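Local coordinates for AT5G66160 protein (Arabidopsis thaliana, PDB 7BVW) that probably sorts proteins to the storage vacuole as a membrane receptor, its zinc-binding RING-H2 domain acting as an E3 ubiquitin ligase needed for post-Golgi trafficking, at residues A[44-47]-A[51-54]; A[56-61]-A[68-73]. All coordinates share one frame; numbering follows the deposited sequence.

In the fold
Both contacts lie within the RING-H2 domain, their centres about 8 Å apart. Contact 1 comes first along the chain and pairs strands 43-46 and 52-54 into a hairpin; helix 55-65 follows the second strand directly, and contact 2 joins that helix to the loop 68-73 beyond it. The same two zinc ions tie them together: His51 shares one ion with Cys69 and Cys72, His54 the other with Cys57. Further links include a salt bridge from Arg45 NE to Asp59 OD1 (2.7 Å) and packing of Phe53 on Val71. Hairpin, helix and loop thus form one compact zinc-braced unit, the framework of a RING E3 ligase.

Contact 1 (A[44-47]-A[51-54]); sequences LRLL and HAFH. With ZN (zinc ion), chain D; ZN (zinc ion), chain C.
Arg45 and Phe53 face each other as the hydrogen-bonded pair of an antiparallel hairpin: Arg45 N donates to Phe53 O at 2.9 Å, and Phe53 N returns the bond to Arg45 O at 3.0 Å. Nearer the turn, Leu47 N reaches His51 O at 3.1 Å with an almost straight N-H...O angle of 168°. Leu44-His54 and Leu46-Ala52 are the flanking non-hydrogen-bonded pairs, and the CA of Leu44 adds a CA-H...O contact to Phe53 O.

The tight part is on the side of Phe53, where Leu47 meets the ring at roughly a right angle and its CD1 touches CE1 of Phe53 at 3.6 Å. With chi1 of -51° placing the ring carbon CG anti to the carbonyl carbon, Phe53 swings toward Leu47; Ile58 of helix 55-65 packs on both residues. Arg45 leaves this same face, but its guanidinium end runs on to a salt bridge with Asp59.

Packing is looser across the other face, where partly exposed Leu46 and Ala52 meet through CD1 and CB at 4.1 Å, and Leu44 CD2 comes only to 4.3 Å from Ala52 CB. Phe17 of the neighbouring strand 16-18 touches all three.

His51, just before strand 52-54, and His54 at its end are metal ligands. His51 ND1 binds one zinc ion at 2.0 Å with Cys49, Cys69 and Cys72, while His54 ND1 binds the other at 2.3 Å with Cys31, Cys34 and Cys57. Glu42 hydrogen-bonds to His54 NE2, which, with the zinc bond, probably helps fix the imidazole's rotation and may polarise it. Two histidines that follow each other in the ligand order, one for each ion, set on a short hairpin, are the signature of the cross-braced RING-H2 finger.

Contact 2 (A[56-61]-A[68-73]); sequences NCIDSW and SCPVCK. With ZN (zinc ion), chain D; ZN (zinc ion), chain C.
In the RING finger the central helix packs against the loop that carries the last two cysteine ligands, and here Trp61 and Ile58 of helix 55-65 make that junction with Ser68 and Pro70. The indole supplies the polar link: Trp61 NE1 donates to Ser68 O at 2.9 Å, with the oxygen at the ring edge, in the indole plane. The N-H...O angle of 144° shows that the bond is appreciably bent.

One face of the same ring receives the proline. Pro70 CB sits 3.9 Å from the centroid of the five-membered ring and 16° off its normal, a CH-pi contact over the face, while Pro70 CD lies 3.7 Å from Trp61 CD1. Trp61 is therefore held by edge and face together, which restricts its tilt. The extended chi1 of 173° turns CG away from the backbone N and carries the indole across to the loop. Ile58 meets the proline at about a right angle, its CD1 at 3.7 Å from Pro70 CD, and Phe53 of strand 52-54 packs on both residues.

Behind the proline the loop folds round its metal. Cys69 SG and Cys72 SG bind the same zinc ion, each at 2.3 Å, with Cys49 and His51. Cys69 SG also accepts a bond from Val71 N at 3.3 Å and a longer one from the backbone N-H of Cys72, both likely to temper the negative charge of the thiolate. On the helix, Cys57 SG serves the other zinc ion. This CPxC turn, a zinc knuckle docked on a helix through tryptophan and proline, is typical of RING-H2 domains of E3 ligases.

Contact 1 (A[44-47]-A[51-54])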
loop_
_atom_site.group_PDB
_atom_site.type_symbol
_atom_site.label_atom_id
_atom_site.label_comp_id
_atom_site.label_asym_id
_atom_site.label_seq_id
_atom_site.Cartn_x
_atom_site.Cartn_y
_atom_site.Cartn_z
ATOM N N LEU A 44 -1.423 3.188 7.301
ATOM C CA LEU A 44 -0.815 3.067 5.987
ATOM C C LEU A 44 -0.164 1.699 5.833
ATOM O O LEU A 44 0.112 1.004 6.814
ATOM C CB LEU A 44 0.235 4.162 5.749
ATOM C CG LEU A 44 -0.218 5.517 5.196
ATOM C CD1 LEU A 44 -1.104 6.263 6.175
ATOM C CD2 LEU A 44 1.000 6.344 4.838
ATOM N N ARG A 45 0.085 1.322 4.583
ATOM C CA ARG A 45 0.839 0.121 4.263
ATOM C C ARG A 45 1.979 0.469 3.321
ATOM O O ARG A 45 1.904 1.437 2.558
ATOM C CB ARG A 45 -0.041 -0.956 3.618
ATOM C CG ARG A 45 -0.697 -1.914 4.599
ATOM C CD ARG A 45 -0.953 -3.262 3.941
ATOM N NE ARG A 45 -2.165 -3.909 4.438
ATOM C CZ ARG A 45 -2.250 -4.563 5.592
ATOM N NH1 ARG A 45 -1.192 -4.651 6.386
ATOM N NH2 ARG A 45 -3.398 -5.120 5.957
ATOM N N LEU A 46 3.036 -0.334 3.379
ATOM C CA LEU A 46 4.220 -0.141 2.556
ATOM C C LEU A 46 4.403 -1.335 1.630
ATOM O O LEU A 46 4.319 -2.487 2.069
ATOM C CB LEU A 46 5.467 0.045 3.421
ATOM C CG LEU A 46 6.746 0.339 2.642
ATOM C CD1 LEU A 46 6.629 1.677 1.932
ATOM C CD2 LEU A 46 7.962 0.307 3.559
ATOM N N LEU A 47 4.650 -1.054 0.356
ATOM C CA LEU A 47 4.977 -2.049 -0.651
ATOM C C LEU A 47 6.487 -2.158 -0.809
ATOM O O LEU A 47 7.220 -1.211 -0.516
ATOM C CB LEU A 47 4.331 -1.679 -1.992
ATOM C CG LEU A 47 2.798 -1.666 -2.044
ATOM C CD1 LEU A 47 2.304 -1.520 -3.480
ATOM C CD2 LEU A 47 2.217 -2.921 -1.398
ATOM N N HIS A 51 6.720 2.429 -2.069
ATOM C CA HIS A 51 5.565 3.317 -2.138
ATOM C C HIS A 51 4.557 2.930 -1.065
ATOM O O HIS A 51 4.274 1.745 -0.866
ATOM C CB HIS A 51 4.900 3.266 -3.515
ATOM C CG HIS A 51 5.771 3.766 -4.624
ATOM N ND1 HIS A 51 6.208 2.954 -5.648
ATOM C CD2 HIS A 51 6.290 4.991 -4.870
ATOM C CE1 HIS A 51 6.954 3.658 -6.480
ATOM N NE2 HIS A 51 7.020 4.899 -6.030
ATOM N N ALA A 52 4.017 3.934 -0.380
ATOM C CA ALA A 52 3.071 3.719 0.701
ATOM C C ALA A 52 1.694 4.249 0.322
ATOM O O ALA A 52 1.554 5.158 -0.500
ATOM C CB ALA A 52 3.552 4.385 1.994
ATOM N N PHE A 53 0.672 3.656 0.934
ATOM C CA PHE A 53 -0.707 4.023 0.655
ATOM C C PHE A 53 -1.520 3.911 1.933
ATOM O O PHE A 53 -1.068 3.343 2.930
ATOM C CB PHE A 53 -1.333 3.124 -0.421
ATOM C CG PHE A 53 -0.509 2.995 -1.671
ATOM C CD1 PHE A 53 0.487 2.037 -1.767
ATOM C CD2 PHE A 53 -0.749 3.815 -2.759
ATOM C CE1 PHE A 53 1.241 1.914 -2.918
ATOM C CE2 PHE A 53 0.003 3.693 -3.912
ATOM C CZ PHE A 53 0.999 2.740 -3.993
ATOM N N HIS A 54 -2.733 4.457 1.892
ATOM C CA HIS A 54 -3.747 4.086 2.867
ATOM C C HIS A 54 -3.881 2.569 2.893
ATOM O O HIS A 54 -3.933 1.924 1.841
ATOM C CB HIS A 54 -5.093 4.732 2.513
ATOM C CG HIS A 54 -5.211 6.167 2.924
ATOM N ND1 HIS A 54 -5.802 7.122 2.125
ATOM C CD2 HIS A 54 -4.836 6.803 4.058
ATOM C CE1 HIS A 54 -5.775 8.288 2.745
ATOM N NE2 HIS A 54 -5.193 8.122 3.920
HETATM ZN ZN ZN D . 5.648 1.157 -6.392
HETATM ZN ZN ZN C . -6.076 6.306 0.014
#

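Contact 2 (A[56-61]-A[68-73])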
loop_
_atom_site.group_PDB
_atom_site.type_symbol
_atom_site.label_atom_id
_atom_site.label_comp_id
_atom_site.label_asym_id
_atom_site.label_seq_id
_atom_site.Cartn_x
_atom_site.Cartn_y
_atom_site.Cartn_z
ATOM N N ASN A 56 -6.400 0.649 3.734
ATOM C CA ASN A 56 -7.629 0.191 3.092
ATOM C C ASN A 56 -7.568 0.354 1.579
ATOM O O ASN A 56 -8.147 -0.449 0.838
ATOM C CB ASN A 56 -8.830 0.947 3.659
ATOM C CG ASN A 56 -9.284 0.398 4.990
ATOM O OD1 ASN A 56 -9.040 -0.764 5.311
ATOM N ND2 ASN A 56 -9.964 1.228 5.772
ATOM N N CYS A 57 -6.878 1.390 1.098
ATOM C CA CYS A 57 -6.833 1.643 -0.339
ATOM C C CYS A 57 -6.010 0.584 -1.064
ATOM O O CYS A 57 -6.458 0.016 -2.067
ATOM C CB CYS A 57 -6.274 3.040 -0.607
ATOM S SG CYS A 57 -7.408 4.371 -0.175
ATOM N N ILE A 58 -4.801 0.302 -0.572
ATOM C CA ILE A 58 -3.934 -0.652 -1.256
ATOM C C ILE A 58 -4.441 -2.078 -1.073
ATOM O O ILE A 58 -4.284 -2.916 -1.972
ATOM C CB ILE A 58 -2.475 -0.491 -0.781
ATOM C CG1 ILE A 58 -1.529 -1.329 -1.647
ATOM C CG2 ILE A 58 -2.333 -0.857 0.695
ATOM C CD1 ILE A 58 -1.548 -0.931 -3.113
ATOM N N ASP A 59 -5.057 -2.379 0.076
ATOM C CA ASP A 59 -5.653 -3.697 0.271
ATOM C C ASP A 59 -6.734 -3.959 -0.770
ATOM O O ASP A 59 -6.803 -5.047 -1.354
ATOM C CB ASP A 59 -6.227 -3.815 1.682
ATOM C CG ASP A 59 -5.154 -4.005 2.735
ATOM O OD1 ASP A 59 -3.955 -3.951 2.386
ATOM O OD2 ASP A 59 -5.512 -4.217 3.914
ATOM N N SER A 60 -7.578 -2.959 -1.022
ATOM C CA SER A 60 -8.616 -3.096 -2.038
ATOM C C SER A 60 -8.006 -3.313 -3.415
ATOM O O SER A 60 -8.473 -4.158 -4.186
ATOM C CB SER A 60 -9.508 -1.855 -2.034
ATOM O OG SER A 60 -10.223 -1.742 -3.252
ATOM N N TRP A 61 -6.956 -2.556 -3.738
ATOM C CA TRP A 61 -6.346 -2.653 -5.061
ATOM C C TRP A 61 -5.728 -4.027 -5.286
ATOM O O TRP A 61 -5.911 -4.636 -6.345
ATOM C CB TRP A 61 -5.291 -1.561 -5.236
ATOM C CG TRP A 61 -4.503 -1.712 -6.500
ATOM C CD1 TRP A 61 -3.242 -2.219 -6.627
ATOM C CD2 TRP A 61 -4.932 -1.368 -7.822
ATOM N NE1 TRP A 61 -2.856 -2.205 -7.946
ATOM C CE2 TRP A 61 -3.874 -1.685 -8.700
ATOM C CE3 TRP A 61 -6.102 -0.817 -8.349
ATOM C CZ2 TRP A 61 -3.954 -1.471 -10.073
ATOM C CZ3 TRP A 61 -6.180 -0.606 -9.712
ATOM C CH2 TRP A 61 -5.112 -0.934 -10.560
ATOM N N SER A 68 0.080 -5.583 -8.724
ATOM C CA SER A 68 1.283 -4.769 -8.796
ATOM C C SER A 68 1.022 -3.442 -8.099
ATOM O O SER A 68 -0.117 -3.099 -7.775
ATOM C CB SER A 68 1.715 -4.547 -10.248
ATOM O OG SER A 68 0.798 -3.708 -10.930
ATOM N N CYS A 69 2.096 -2.695 -7.879
ATOM C CA CYS A 69 1.966 -1.366 -7.295
ATOM C C CYS A 69 1.244 -0.442 -8.273
ATOM O O CYS A 69 1.641 -0.346 -9.436
ATOM C CB CYS A 69 3.346 -0.803 -6.960
ATOM S SG CYS A 69 3.327 0.938 -6.481
ATOM N N PRO A 70 0.178 0.250 -7.840
ATOM C CA PRO A 70 -0.547 1.137 -8.765
ATOM C C PRO A 70 0.216 2.396 -9.159
ATOM O O PRO A 70 -0.292 3.170 -9.980
ATOM C CB PRO A 70 -1.817 1.488 -7.975
ATOM C CG PRO A 70 -1.431 1.310 -6.545
ATOM C CD PRO A 70 -0.457 0.173 -6.518
ATOM N N VAL A 71 1.414 2.629 -8.621
ATOM C CA VAL A 71 2.190 3.816 -8.966
ATOM C C VAL A 71 3.283 3.452 -9.962
ATOM O O VAL A 71 3.372 4.044 -11.044
ATOM C CB VAL A 71 2.790 4.474 -7.712
ATOM C CG1 VAL A 71 3.698 5.630 -8.108
ATOM C CG2 VAL A 71 1.680 4.946 -6.784
ATOM N N CYS A 72 4.123 2.479 -9.608
ATOM C CA CYS A 72 5.266 2.108 -10.432
ATOM C C CYS A 72 5.104 0.756 -11.116
ATOM O O CYS A 72 6.009 0.339 -11.847
ATOM C CB CYS A 72 6.547 2.108 -9.589
ATOM S SG CYS A 72 6.691 0.730 -8.433
ATOM N N LYS A 73 3.984 0.065 -10.891
ATOM C CA LYS A 73 3.653 -1.199 -11.553
ATOM C C LYS A 73 4.644 -2.315 -11.233
ATOM O O LYS A 73 4.763 -3.280 -11.995
ATOM C CB LYS A 73 3.524 -1.016 -13.071
ATOM C CG LYS A 73 2.294 -0.211 -13.483
HETATM ZN ZN ZN D . 5.648 1.157 -6.392
HETATM ZN ZN ZN C . -6.076 6.306 0.014
#